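Local coordinates for hypothetical protein (Pectobacterium atrosepticum SCRI1043, PDB 2P7I) that probably transfers a methyl group from S-adenosylmethionine to a substrate not yet identified, as expected of a class I (Rossmann-like) methyltransferase, at residues V28-M33 against G54-R59; G44-L49 against N106-H111; G134-L139 against L243-I248; N145-Q150 against F201-N206. All coordinates share one frame; numbering follows the deposited sequence. Where two conformers were deposited one is given.

Contacts 1 to 3 follow the fold of a class I methyltransferase from its probable cofactor end across the sheet. Contact 2 pairs the two central parallel strands, and contact 1 packs the helices before and after the first of them; their centres are 12 Å apart, and Thr57 OG1 meets Glu48 OE1 at 2.5 Å. A Tris molecule at contact 2 lies about 4 Å from the side chain of Phe56 in contact 1, marking a likely pocket. Contact 3, centred 11 Å from contact 2, carries the sheet into its antiparallel part, with Ile107 and Phe138 joined through the backbone. Contact 4 lies apart, about 28 Å from contact 3 between centres, beside another subunit.

Contact 1 of 4, residues V28-M33 against G54-R59; sequences VMHPFM and GDFTSR
Phe56 sets CD1 of its ring over one face of the His30 imidazole, and this edge-to-face pair is the tight part of the contact. The centroids are 5.2 Å apart, the planes stand at 74°, and Phe56 CD1 comes within 3.7 Å of His30 CG, offset toward the imidazole rim. Phe56 CG is anti to the backbone N (chi1 -163°), which starts the ring toward helix 24-37. There its CE1 also meets the carbonyl O of His30 and, 4.0 Å away, Met33 CB. The selenium of Met33, a selenomethionine, stands obliquely 5.0 Å from the ring centroid, a Met-aromatic contact. In the Rossmann-like fold these helices precede and follow strand 46-49; their axes come no nearer than 10.3 Å, a gap that side chains must fill. The looser side is polar and partly exposed. Arg59 reaches across with an extended chain and lays its guanidinium on Pro31, whose CD sits over the centre of that plane. A water links the helices, lying in plane at the edges of both the imidazole and the guanidinium: it is 2.6 Å from His30 ND1, accepts from Arg59 NE and donates to Asp55 O. The Asp55 carboxylate itself turns to Arg83.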
loop_
_atom_site.group_PDB
_atom_site.type_symbol
_atom_site.label_atom_id
_atom_site.label_comp_id
_atom_site.label_asym_id
_atom_site.label_seq_id
_atom_site.Cartn_x
_atom_site.Cartn_y
_atom_site.Cartn_z
ATOM N N VAL B 28 21.311 -4.654 12.245
ATOM C CA VAL B 28 20.429 -4.935 11.116
ATOM C C VAL B 28 20.311 -3.690 10.233
ATOM O O VAL B 28 20.589 -3.737 9.022
ATOM C CB VAL B 28 19.040 -5.457 11.564
ATOM C CG1 VAL B 28 18.086 -5.513 10.377
ATOM C CG2 VAL B 28 19.147 -6.831 12.216
HETATM N N MSE B 29 19.951 -2.559 10.822
HETATM C CA MSE B 29 19.669 -1.399 10.004
HETATM C C MSE B 29 20.897 -0.748 9.361
HETATM O O MSE B 29 20.820 -0.297 8.210
HETATM C CB MSE B 29 18.883 -0.383 10.814
HETATM C CG MSE B 29 17.458 -0.773 11.179
HETATM SE SE MSE B 29 16.394 -1.159 9.647
HETATM C CE MSE B 29 16.479 0.617 8.936
ATOM N N HIS B 30 22.011 -0.637 10.094
ATOM C CA HIS B 30 23.226 -0.032 9.521
ATOM C C HIS B 30 23.687 -0.742 8.241
ATOM O O HIS B 30 23.911 -0.103 7.234
ATOM C CB HIS B 30 24.354 0.056 10.540
ATOM C CG HIS B 30 24.189 1.150 11.544
ATOM N ND1 HIS B 30 25.171 1.471 12.455
ATOM C CD2 HIS B 30 23.165 2.003 11.786
ATOM C CE1 HIS B 30 24.769 2.475 13.205
ATOM N NE2 HIS B 30 23.555 2.814 12.826
ATOM N N PRO B 31 23.836 -2.071 8.275
ATOM C CA PRO B 31 24.211 -2.733 7.019
ATOM C C PRO B 31 23.235 -2.583 5.833
ATOM O O PRO B 31 23.679 -2.421 4.704
ATOM C CB PRO B 31 24.411 -4.213 7.434
ATOM C CG PRO B 31 23.826 -4.347 8.778
ATOM C CD PRO B 31 23.826 -2.991 9.422
ATOM N N PHE B 32 21.938 -2.621 6.084
ATOM C CA PHE B 32 20.949 -2.421 5.029
ATOM C C PHE B 32 20.974 -0.993 4.525
ATOM O O PHE B 32 20.738 -0.765 3.351
ATOM C CB PHE B 32 19.546 -2.824 5.497
ATOM C CG PHE B 32 19.335 -4.307 5.550
ATOM C CD1 PHE B 32 19.679 -5.113 4.472
ATOM C CD2 PHE B 32 18.785 -4.902 6.661
ATOM C CE1 PHE B 32 19.489 -6.479 4.496
ATOM C CE2 PHE B 32 18.601 -6.300 6.688
ATOM C CZ PHE B 32 18.958 -7.073 5.599
HETATM N N MSE B 33 21.283 -0.042 5.393
HETATM C CA MSE B 33 21.410 1.343 4.946
HETATM C C MSE B 33 22.569 1.467 3.938
HETATM O O MSE B 33 22.431 2.102 2.889
HETATM C CB MSE B 33 21.653 2.258 6.150
HETATM C CG MSE B 33 20.392 2.650 6.890
HETATM SE SE MSE B 33 20.880 3.606 8.502
HETATM C CE MSE B 33 19.155 3.732 9.172
ATOM N N GLY B 54 31.201 6.723 15.651
ATOM C CA GLY B 54 31.863 6.168 14.479
ATOM C C GLY B 54 31.373 4.788 14.069
ATOM O O GLY B 54 31.979 4.138 13.223
ATOM N N ASP B 55 30.260 4.344 14.638
ATOM C CA ASP B 55 29.712 3.034 14.289
ATOM C C ASP B 55 29.328 2.942 12.813
ATOM O O ASP B 55 29.564 1.925 12.165
ATOM C CB ASP B 55 28.497 2.700 15.155
ATOM C CG ASP B 55 28.861 2.529 16.627
ATOM O OD1 ASP B 55 29.769 1.728 16.947
ATOM O OD2 ASP B 55 28.242 3.225 17.458
ATOM N N PHE B 56 28.760 4.005 12.263
ATOM C CA PHE B 56 28.375 3.949 10.862
ATOM C C PHE B 56 29.586 4.243 9.984
ATOM O O PHE B 56 29.715 3.689 8.904
ATOM C CB PHE B 56 27.237 4.914 10.594
ATOM C CG PHE B 56 26.504 4.643 9.311
ATOM C CD1 PHE B 56 25.790 3.465 9.138
ATOM C CD2 PHE B 56 26.528 5.559 8.271
ATOM C CE1 PHE B 56 25.124 3.197 7.934
ATOM C CE2 PHE B 56 25.857 5.299 7.091
ATOM C CZ PHE B 56 25.152 4.117 6.926
ATOM N N THR B 57 30.488 5.097 10.451
ATOM C CA THR B 57 31.668 5.466 9.667
ATOM C C THR B 57 32.462 4.228 9.261
ATOM O O THR B 57 32.942 4.132 8.124
ATOM C CB THR B 57 32.612 6.383 10.455
ATOM O OG1 THR B 57 31.847 7.262 11.279
ATOM C CG2 THR B 57 33.518 7.176 9.499
ATOM N N SER B 58 32.580 3.284 10.180
ATOM C CA SER B 58 33.393 2.100 9.933
ATOM C C SER B 58 32.877 1.318 8.729
ATOM O O SER B 58 33.660 0.752 7.962
ATOM C CB SER B 58 33.463 1.217 11.170
ATOM O OG SER B 58 32.194 0.701 11.490
ATOM N N ARG B 59 31.559 1.327 8.525
ATOM C CA ARG B 59 30.989 0.677 7.359
ATOM C C ARG B 59 31.231 1.490 6.092
ATOM O O ARG B 59 31.472 0.937 5.015
ATOM C CB ARG B 59 29.499 0.458 7.574
ATOM C CG ARG B 59 29.244 -0.449 8.739
ATOM C CD ARG B 59 27.818 -0.777 8.844
ATOM N NE ARG B 59 27.560 -1.680 9.966
ATOM C CZ ARG B 59 27.577 -3.011 9.910
ATOM N NH1 ARG B 59 27.824 -3.670 8.781
ATOM N NH2 ARG B 59 27.309 -3.691 11.007
HETATM O O HOH W 1 27.367 0.037 12.323
#

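Contact 2 of 4, residues G44-L49 against N106-H111; sequences GNLLEL and NIVLTH. With TRS (2-amino-2-hydroxymethyl-propane-1,3-diol), chain G.
The carboxamide of Asn106 meets the loop just before strand 46-49: ND2 donates to Asn45 O at 3.1 Å, in the amide plane and with a nearly straight N-H (171°), although it approaches from above the carbonyl plane of Asn45. ND2 also bonds Arg42 O, so ND2 makes two bonds, while Phe41, Phe64 and Phe138 also touch the side chain. Leu46 crosses Asn106 at about a right angle and touches CB with its CD1, rather than the amide. A second flat group, the Glu48 carboxylate, is divided between two partners: OE1 bonds Thr57 OG1, and OE2 takes a hydrogen bond of 2.6 Å from O1 of a Tris molecule that probably came from the crystallisation liquor. Between these ends runs a parallel ladder, Leu47 N to Asn106 O, Val108 N to Leu47 O at 2.8 Å, and Leu49 N to Val108 O. Leu46, Glu48 and Val108 face helix 55-60; Leu47 and Ile107 lie side by side on the other face, where Leu49 and Ile107 meet helix 119-130. Packing is tight where Leu49 CB presses on Leu109 CD1 at 3.5 Å. These are the first and fourth strands of the Rossmann-like sheet, whose carboxyl ends form the cofactor site in relatives. Here a water donates to Leu49 O (2.6 Å) and Val108 O, accepts from Thr110 N and bonds Tris O1. With Glu48 OE2 and His111 O alongside, the strand ends offer many acceptors, consistent with a pocket for a polar, donor-rich ligand.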
loop_
_atom_site.group_PDB
_atom_site.type_symbol
_atom_site.label_atom_id
_atom_site.label_comp_id
_atom_site.label_asym_id
_atom_site.label_seq_id
_atom_site.Cartn_x
_atom_site.Cartn_y
_atom_site.Cartn_z
ATOM N N GLY B 44 34.566 9.881 -5.378
ATOM C CA GLY B 44 35.118 11.091 -4.778
ATOM C C GLY B 44 35.127 10.931 -3.292
ATOM O O GLY B 44 35.385 9.862 -2.811
ATOM N N ASN B 45 34.788 11.989 -2.566
ATOM C CA ASN B 45 34.853 11.968 -1.107
ATOM C C ASN B 45 33.463 11.873 -0.450
ATOM O O ASN B 45 32.450 11.943 -1.116
ATOM C CB ASN B 45 35.614 13.189 -0.601
ATOM C CG ASN B 45 34.922 14.483 -0.948
ATOM O OD1 ASN B 45 33.835 14.479 -1.534
ATOM N ND2 ASN B 45 35.511 15.594 -0.547
ATOM N N LEU B 46 33.449 11.714 0.860
ATOM C CA LEU B 46 32.203 11.636 1.590
ATOM C C LEU B 46 32.267 12.498 2.828
ATOM O O LEU B 46 33.323 12.621 3.455
ATOM C CB LEU B 46 31.902 10.183 1.963
ATOM C CG LEU B 46 30.593 9.919 2.722
ATOM C CD1 LEU B 46 29.933 8.638 2.275
ATOM C CD2 LEU B 46 30.871 9.889 4.202
ATOM N N LEU B 47 31.129 13.110 3.158
ATOM C CA LEU B 47 30.932 13.843 4.390
ATOM C C LEU B 47 29.850 13.128 5.214
ATOM O O LEU B 47 28.748 12.898 4.717
ATOM C CB LEU B 47 30.500 15.286 4.092
ATOM C CG LEU B 47 30.108 16.202 5.261
ATOM C CD1 LEU B 47 31.251 16.549 6.217
ATOM C CD2 LEU B 47 29.466 17.517 4.693
ATOM N N GLU B 48 30.164 12.785 6.462
ATOM C CA GLU B 48 29.211 12.153 7.385
ATOM C C GLU B 48 28.832 13.146 8.475
ATOM O O GLU B 48 29.650 13.496 9.340
ATOM C CB GLU B 48 29.753 10.855 7.988
ATOM C CG GLU B 48 28.761 10.205 8.955
ATOM C CD GLU B 48 29.280 8.968 9.681
ATOM O OE1 GLU B 48 30.506 8.740 9.762
ATOM O OE2 GLU B 48 28.418 8.245 10.223
ATOM N N LEU B 49 27.599 13.632 8.396
ATOM C CA LEU B 49 27.085 14.606 9.343
ATOM C C LEU B 49 26.456 13.885 10.517
ATOM O O LEU B 49 25.526 13.107 10.343
ATOM C CB LEU B 49 26.066 15.514 8.648
ATOM C CG LEU B 49 26.684 16.432 7.592
ATOM C CD1 LEU B 49 25.615 17.130 6.767
ATOM C CD2 LEU B 49 27.614 17.426 8.296
ATOM N N ASN B 106 29.489 13.030 -1.781
ATOM C CA ASN B 106 28.502 12.225 -1.072
ATOM C C ASN B 106 28.347 12.819 0.322
ATOM O O ASN B 106 29.345 13.049 1.016
ATOM C CB ASN B 106 28.977 10.760 -0.925
ATOM C CG ASN B 106 29.241 10.080 -2.266
ATOM O OD1 ASN B 106 28.337 9.479 -2.866
ATOM N ND2 ASN B 106 30.493 10.153 -2.729
ATOM N N ILE B 107 27.107 13.071 0.741
ATOM C CA ILE B 107 26.846 13.550 2.113
ATOM C C ILE B 107 25.874 12.618 2.776
ATOM O O ILE B 107 24.841 12.291 2.181
ATOM C CB ILE B 107 26.343 15.018 2.136
ATOM C CG1 ILE B 107 27.417 15.919 1.494
ATOM C CG2 ILE B 107 26.029 15.440 3.596
ATOM C CD1 ILE B 107 27.045 17.417 1.403
ATOM N N VAL B 108 26.215 12.134 3.966
ATOM C CA VAL B 108 25.369 11.180 4.663
ATOM C C VAL B 108 24.743 11.869 5.861
ATOM O O VAL B 108 25.456 12.438 6.687
ATOM C CB VAL B 108 26.151 9.910 5.108
ATOM C CG1 VAL B 108 25.297 9.064 6.087
ATOM C CG2 VAL B 108 26.579 9.089 3.890
ATOM N N LEU B 109 23.397 11.862 5.905
ATOM C CA LEU B 109 22.652 12.369 7.071
ATOM C C LEU B 109 21.592 11.351 7.486
ATOM O O LEU B 109 20.441 11.375 7.015
ATOM C CB LEU B 109 22.048 13.753 6.788
ATOM C CG LEU B 109 21.520 14.570 7.961
ATOM C CD1 LEU B 109 22.620 15.117 8.929
ATOM C CD2 LEU B 109 20.602 15.715 7.434
ATOM N N THR B 110 22.030 10.389 8.298
ATOM C CA THR B 110 21.174 9.259 8.676
ATOM C C THR B 110 20.825 9.335 10.132
ATOM O O THR B 110 21.716 9.371 10.989
ATOM C CB THR B 110 21.792 7.860 8.378
ATOM O OG1 THR B 110 23.103 7.734 8.958
ATOM C CG2 THR B 110 21.863 7.636 6.889
ATOM N N HIS B 111 19.520 9.369 10.390
ATOM C CA HIS B 111 18.982 9.477 11.737
ATOM C C HIS B 111 19.573 10.617 12.537
ATOM O O HIS B 111 19.904 10.485 13.709
ATOM C CB HIS B 111 19.141 8.142 12.473
ATOM C CG HIS B 111 18.286 7.053 11.902
ATOM N ND1 HIS B 111 17.752 6.048 12.672
ATOM C CD2 HIS B 111 17.786 6.871 10.656
ATOM C CE1 HIS B 111 17.020 5.251 11.911
ATOM N NE2 HIS B 111 17.007 5.738 10.686
HETATM C C TRS G . 24.596 8.023 12.703
HETATM C C1 TRS G . 25.066 8.019 11.234
HETATM C C2 TRS G . 23.803 9.281 13.056
HETATM C C3 TRS G . 25.751 7.923 13.739
HETATM N N TRS G . 23.666 6.876 12.785
HETATM O O1 TRS G . 26.050 8.962 10.859
HETATM O O2 TRS G . 22.851 9.009 14.086
HETATM O O3 TRS G . 26.370 6.646 13.841
HETATM O O HOH W 2 24.700 10.846 9.369
#

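Contact 3 of 4, residues G134-L139 against L243-I248; sequences GGRLFL and LCEKGI
Leu137 and Cys244 exchange the two backbone hydrogen bonds of this contact, Leu137 N to Cys244 O and Cys244 N to Leu137 O, each 2.9 Å long and close to straight. The same carbonyls take weaker help from carbon: Arg136 CA lies 3.3 Å from Cys244 O, and Leu243 CA approaches Leu137 O in the same manner. Apolar contacts occupy both faces of the sheet. On one, Leu243 puts CD1 over the Phe138 ring as a CH-pi contact, 3.9 Å from the centroid and 20° off its normal; the two side chains lie side by side, and Leu243 CG, anti to its backbone N (chi1 -172°), starts that reach. On the other face Leu137 CB meets Cys244 CB at 4.0 Å; Leu137 also packs on Leu123 and Ile126 of helix 119-130, and Cys244 on Val193. Strand 237-245, the seventh, runs antiparallel between strands 135-142 and 192-201, as in the 3-2-1-4-5-7-6 order of class I methyltransferases. The charged pair shares the face of Phe138. Arg136 and Glu245 lie alongside each other, their CG atoms 3.9 Å apart, but the salt bridge is long, 3.9 Å from NE to OE2, with the carboxylate oxygen well out of the guanidinium plane. Each group has firmer partners: Thr194 OG1 for OE2, and for NH1 of Arg136 Phe40 O of the same chain and Pro39 O of a second subunit. One water accepts from Arg136 NE and donates to Gly134 O and, weakly, to Glu245 OE1; another joins Gly135 O (2.7 Å) to Lys246 N.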
loop_
_atom_site.group_PDB
_atom_site.type_symbol
_atom_site.label_atom_id
_atom_site.label_comp_id
_atom_site.label_asym_id
_atom_site.label_seq_id
_atom_site.Cartn_x
_atom_site.Cartn_y
_atom_site.Cartn_z
ATOM N N GLY B 134 27.189 17.776 -8.804
ATOM C CA GLY B 134 26.944 16.350 -9.014
ATOM C C GLY B 134 26.850 15.547 -7.734
ATOM O O GLY B 134 26.617 14.351 -7.774
ATOM N N GLY B 135 27.062 16.204 -6.599
ATOM C CA GLY B 135 27.081 15.525 -5.317
ATOM C C GLY B 135 25.693 15.069 -4.887
ATOM O O GLY B 135 24.685 15.602 -5.334
ATOM N N ARG B 136 25.664 14.063 -4.024
ATOM C CA ARG B 136 24.427 13.477 -3.554
ATOM C C ARG B 136 24.349 13.465 -2.025
ATOM O O ARG B 136 25.302 13.112 -1.360
ATOM C CB ARG B 136 24.287 12.061 -4.118
ATOM C CG ARG B 136 23.987 12.089 -5.622
ATOM C CD ARG B 136 23.964 10.717 -6.233
ATOM N NE ARG B 136 23.840 10.820 -7.686
ATOM C CZ ARG B 136 23.851 9.787 -8.507
ATOM N NH1 ARG B 136 23.977 8.573 -8.030
ATOM N NH2 ARG B 136 23.761 9.982 -9.814
ATOM N N LEU B 137 23.158 13.807 -1.518
ATOM C CA LEU B 137 22.802 13.700 -0.142
ATOM C C LEU B 137 21.992 12.439 0.053
ATOM O O LEU B 137 21.042 12.161 -0.739
ATOM C CB LEU B 137 21.987 14.930 0.305
ATOM C CG LEU B 137 21.352 14.820 1.705
ATOM C CD1 LEU B 137 22.427 14.775 2.885
ATOM C CD2 LEU B 137 20.301 15.907 1.893
ATOM N N PHE B 138 22.433 11.673 1.061
ATOM C CA PHE B 138 21.777 10.462 1.525
ATOM C C PHE B 138 21.071 10.770 2.818
ATOM O O PHE B 138 21.667 10.712 3.916
ATOM C CB PHE B 138 22.794 9.359 1.693
ATOM C CG PHE B 138 23.471 8.993 0.414
ATOM C CD1 PHE B 138 24.483 9.800 -0.103
ATOM C CD2 PHE B 138 23.102 7.838 -0.275
ATOM C CE1 PHE B 138 25.089 9.495 -1.316
ATOM C CE2 PHE B 138 23.712 7.497 -1.468
ATOM C CZ PHE B 138 24.697 8.337 -2.011
ATOM N N LEU B 139 19.785 11.051 2.687
ATOM C CA LEU B 139 18.951 11.532 3.779
ATOM C C LEU B 139 18.033 10.439 4.307
ATOM O O LEU B 139 17.137 10.004 3.629
ATOM C CB LEU B 139 18.092 12.739 3.315
ATOM C CG LEU B 139 17.124 13.338 4.328
ATOM C CD1 LEU B 139 17.888 13.867 5.574
ATOM C CD2 LEU B 139 16.341 14.503 3.667
ATOM N N LEU B 243 17.137 10.363 -1.723
ATOM C CA LEU B 243 18.366 10.706 -2.438
ATOM C C LEU B 243 18.160 12.057 -3.035
ATOM O O LEU B 243 17.235 12.285 -3.830
ATOM C CB LEU B 243 18.671 9.718 -3.573
ATOM C CG LEU B 243 20.055 9.916 -4.241
ATOM C CD1 LEU B 243 21.178 9.465 -3.253
ATOM C CD2 LEU B 243 20.109 9.128 -5.542
ATOM N N CYS B 244 19.016 12.991 -2.685
ATOM C CA CYS B 244 18.859 14.369 -3.106
ATOM C C CYS B 244 20.109 14.882 -3.810
ATOM O O CYS B 244 21.226 14.403 -3.562
ATOM C CB CYS B 244 18.654 15.247 -1.878
ATOM S SG CYS B 244 17.193 14.834 -0.872
ATOM N N GLU B 245 19.897 15.837 -4.692
ATOM C CA GLU B 245 20.969 16.536 -5.407
ATOM C C GLU B 245 20.798 18.023 -5.207
ATOM O O GLU B 245 19.770 18.494 -4.686
ATOM C CB GLU B 245 20.977 16.146 -6.884
ATOM C CG GLU B 245 21.459 14.700 -6.984
ATOM C CD GLU B 245 21.384 14.102 -8.381
ATOM O OE1 GLU B 245 21.986 14.667 -9.298
ATOM O OE2 GLU B 245 20.750 13.041 -8.548
ATOM N N LYS B 246 21.835 18.748 -5.588
ATOM C CA LYS B 246 21.895 20.180 -5.323
ATOM C C LYS B 246 20.945 20.936 -6.240
ATOM O O LYS B 246 20.879 20.672 -7.436
ATOM C CB LYS B 246 23.339 20.666 -5.533
ATOM C CG LYS B 246 23.534 22.117 -5.343
ATOM C CD LYS B 246 25.051 22.472 -5.322
ATOM C CE LYS B 246 25.218 23.989 -5.100
ATOM N NZ LYS B 246 26.636 24.405 -4.724
ATOM N N GLY B 247 20.187 21.871 -5.676
ATOM C CA GLY B 247 19.408 22.851 -6.477
ATOM C C GLY B 247 20.065 24.236 -6.475
ATOM O O GLY B 247 20.762 24.565 -5.535
ATOM N N ILE B 248 19.864 25.050 -7.519
ATOM C CA ILE B 248 20.530 26.371 -7.562
ATOM C C ILE B 248 19.750 27.329 -6.660
ATOM O O ILE B 248 18.556 27.399 -6.738
ATOM C CB ILE B 248 20.717 26.972 -8.998
ATOM C CG1 ILE B 248 21.591 26.046 -9.864
ATOM C CG2 ILE B 248 21.394 28.379 -8.925
ATOM C CD1 ILE B 248 21.766 26.499 -11.340
HETATM O O HOH W 3 24.661 13.230 -9.228
HETATM O O HOH W 4 24.166 17.649 -6.973
#

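Contact 4 of 4, residues N145-Q150 against F201-N206; sequences NAVSRQ and FKALAN
At the start of helix 147-154, which follows the fifth strand of the Rossmann-like sheet, Val147 and Ser148 pack on the loop that leaves the edge strand 192-201. Ala146 holds the N-cap position, and the one hydrogen bond across the contact joins the first turn to this loop: Ser148 N donates to Lys202 O at 2.9 Å, bent to 149°. The Lys202 carbonyl is wedged close to the helix, for Val147 CB is also only 3.3 Å from this O. Val147 then spreads its methyl groups: CG1 goes over Ala203, while CG2 meets Phe201 CE1 obliquely at 3.9 Å. Ser148 is buried between the two segments. Its CB touches Leu204 O at 3.3 Å, and its OG, held between the backbone N and carbonyl carbon (chi1 57°), rests against the aliphatic part of Lys202, 3.4 Å from CD. Lys202 runs on fully extended past the serine, and NZ finds Asn206 OD1 at 2.8 Å, at the beginning of helix 206-212. Within the first segment, Gln150 NE2 donates to Asn145 O, tying the first turn back to the residue before the N-cap. Outside, a third subunit covers this region: Ala203 packs on Ala203 of that subunit, and Ala203 O bonds Tyr222 OH of the same copy. An N-H of the first helical turn lies too early to find a carbonyl in its own helix, and Lys202 O satisfies one from the neighbouring loop; the partial positive charge of a helix start would tend to strengthen such a bond.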
loop_
_atom_site.group_PDB
_atom_site.type_symbol
_atom_site.label_atom_id
_atom_site.label_comp_id
_atom_site.label_asym_id
_atom_site.label_seq_id
_atom_site.Cartn_x
_atom_site.Cartn_y
_atom_site.Cartn_z
ATOM N N ASN B 145 5.394 6.009 9.563
ATOM C CA ASN B 145 4.416 5.088 9.063
ATOM C C ASN B 145 4.926 3.651 9.015
ATOM O O ASN B 145 4.300 2.816 8.429
ATOM C CB ASN B 145 3.923 5.506 7.700
ATOM C CG ASN B 145 3.292 6.854 7.718
ATOM O OD1 ASN B 145 2.932 7.353 8.778
ATOM N ND2 ASN B 145 3.140 7.459 6.540
ATOM N N ALA B 146 6.062 3.368 9.635
ATOM C CA ALA B 146 6.534 2.005 9.723
ATOM C C ALA B 146 5.464 1.114 10.323
ATOM O O ALA B 146 4.747 1.528 11.248
ATOM C CB ALA B 146 7.778 1.950 10.632
ATOM N N VAL B 147 5.382 -0.126 9.844
ATOM C CA VAL B 147 4.359 -1.047 10.312
ATOM C C VAL B 147 4.354 -1.214 11.809
ATOM O O VAL B 147 3.311 -1.062 12.434
ATOM C CB VAL B 147 4.403 -2.411 9.609
ATOM C CG1 VAL B 147 3.449 -3.442 10.306
ATOM C CG2 VAL B 147 3.998 -2.241 8.200
ATOM N N SER B 148 5.510 -1.500 12.370
ATOM C CA SER B 148 5.643 -1.660 13.811
ATOM C C SER B 148 5.101 -0.454 14.569
ATOM O O SER B 148 4.399 -0.612 15.581
ATOM C CB SER B 148 7.104 -1.916 14.160
ATOM O OG SER B 148 7.910 -0.862 13.678
ATOM N N ARG B 149 5.416 0.743 14.100
ATOM C CA ARG B 149 4.975 1.969 14.741
ATOM C C ARG B 149 3.468 2.159 14.620
ATOM O O ARG B 149 2.803 2.547 15.580
ATOM C CB ARG B 149 5.692 3.176 14.171
ATOM C CG ARG B 149 5.552 4.384 15.082
ATOM C CD ARG B 149 6.270 5.568 14.534
ATOM N NE ARG B 149 6.045 6.752 15.360
ATOM C CZ ARG B 149 6.743 7.034 16.449
ATOM N NH1 ARG B 149 7.705 6.238 16.843
ATOM N NH2 ARG B 149 6.496 8.138 17.113
ATOM N N GLN B 150 2.923 1.834 13.449
ATOM C CA GLN B 150 1.492 1.893 13.250
ATOM C C GLN B 150 0.740 0.937 14.188
ATOM O O GLN B 150 -0.316 1.272 14.702
ATOM C CB GLN B 150 1.140 1.582 11.771
ATOM C CG GLN B 150 1.634 2.699 10.814
ATOM C CD GLN B 150 0.833 2.780 9.535
ATOM O OE1 GLN B 150 -0.381 2.982 9.575
ATOM N NE2 GLN B 150 1.521 2.701 8.385
ATOM N N PHE B 201 11.356 -3.564 5.674
ATOM C CA PHE B 201 9.969 -3.784 6.084
ATOM C C PHE B 201 9.910 -4.237 7.536
ATOM O O PHE B 201 10.295 -5.337 7.842
ATOM C CB PHE B 201 9.324 -4.790 5.146
ATOM C CG PHE B 201 7.807 -4.717 5.116
ATOM C CD1 PHE B 201 7.069 -5.180 6.202
ATOM C CD2 PHE B 201 7.141 -4.209 4.022
ATOM C CE1 PHE B 201 5.691 -5.132 6.183
ATOM C CE2 PHE B 201 5.768 -4.150 4.001
ATOM C CZ PHE B 201 5.044 -4.618 5.070
ATOM N N LYS B 202 9.397 -3.376 8.423
ATOM C CA LYS B 202 9.595 -3.550 9.887
ATOM C C LYS B 202 8.240 -3.750 10.563
ATOM O O LYS B 202 7.472 -2.800 10.686
ATOM C CB LYS B 202 10.279 -2.314 10.491
ATOM C CG LYS B 202 10.723 -2.454 11.956
ATOM C CD LYS B 202 11.131 -1.108 12.523
ATOM C CE LYS B 202 11.454 -1.208 13.987
ATOM N NZ LYS B 202 11.772 0.156 14.539
ATOM N N ALA B 203 7.943 -4.981 10.962
ATOM C CA ALA B 203 6.636 -5.311 11.555
ATOM C C ALA B 203 6.688 -5.521 13.071
ATOM O O ALA B 203 5.649 -5.621 13.721
ATOM C CB ALA B 203 6.054 -6.532 10.875
ATOM N N LEU B 204 7.891 -5.545 13.623
ATOM C CA LEU B 204 8.115 -5.726 15.049
ATOM C C LEU B 204 8.862 -4.532 15.577
ATOM O O LEU B 204 9.607 -3.904 14.844
ATOM C CB LEU B 204 8.979 -6.951 15.278
ATOM C CG LEU B 204 8.392 -8.322 14.937
ATOM C CD1 LEU B 204 9.503 -9.348 14.801
ATOM C CD2 LEU B 204 7.391 -8.753 15.986
ATOM N N ALA B 205 8.692 -4.242 16.861
ATOM C CA ALA B 205 9.370 -3.137 17.495
ATOM C C ALA B 205 10.768 -3.568 17.897
ATOM O O ALA B 205 11.040 -4.757 18.068
ATOM C CB ALA B 205 8.607 -2.674 18.690
ATOM N N ASN B 206 11.657 -2.603 18.046
ATOM C CA ASN B 206 13.033 -2.902 18.446
ATOM C C ASN B 206 13.131 -3.819 19.645
ATOM O O ASN B 206 13.892 -4.787 19.631
ATOM C CB ASN B 206 13.788 -1.618 18.746
ATOM C CG ASN B 206 14.235 -0.917 17.496
ATOM O OD1 ASN B 206 13.503 -0.833 16.521
ATOM N ND2 ASN B 206 15.450 -0.415 17.514
#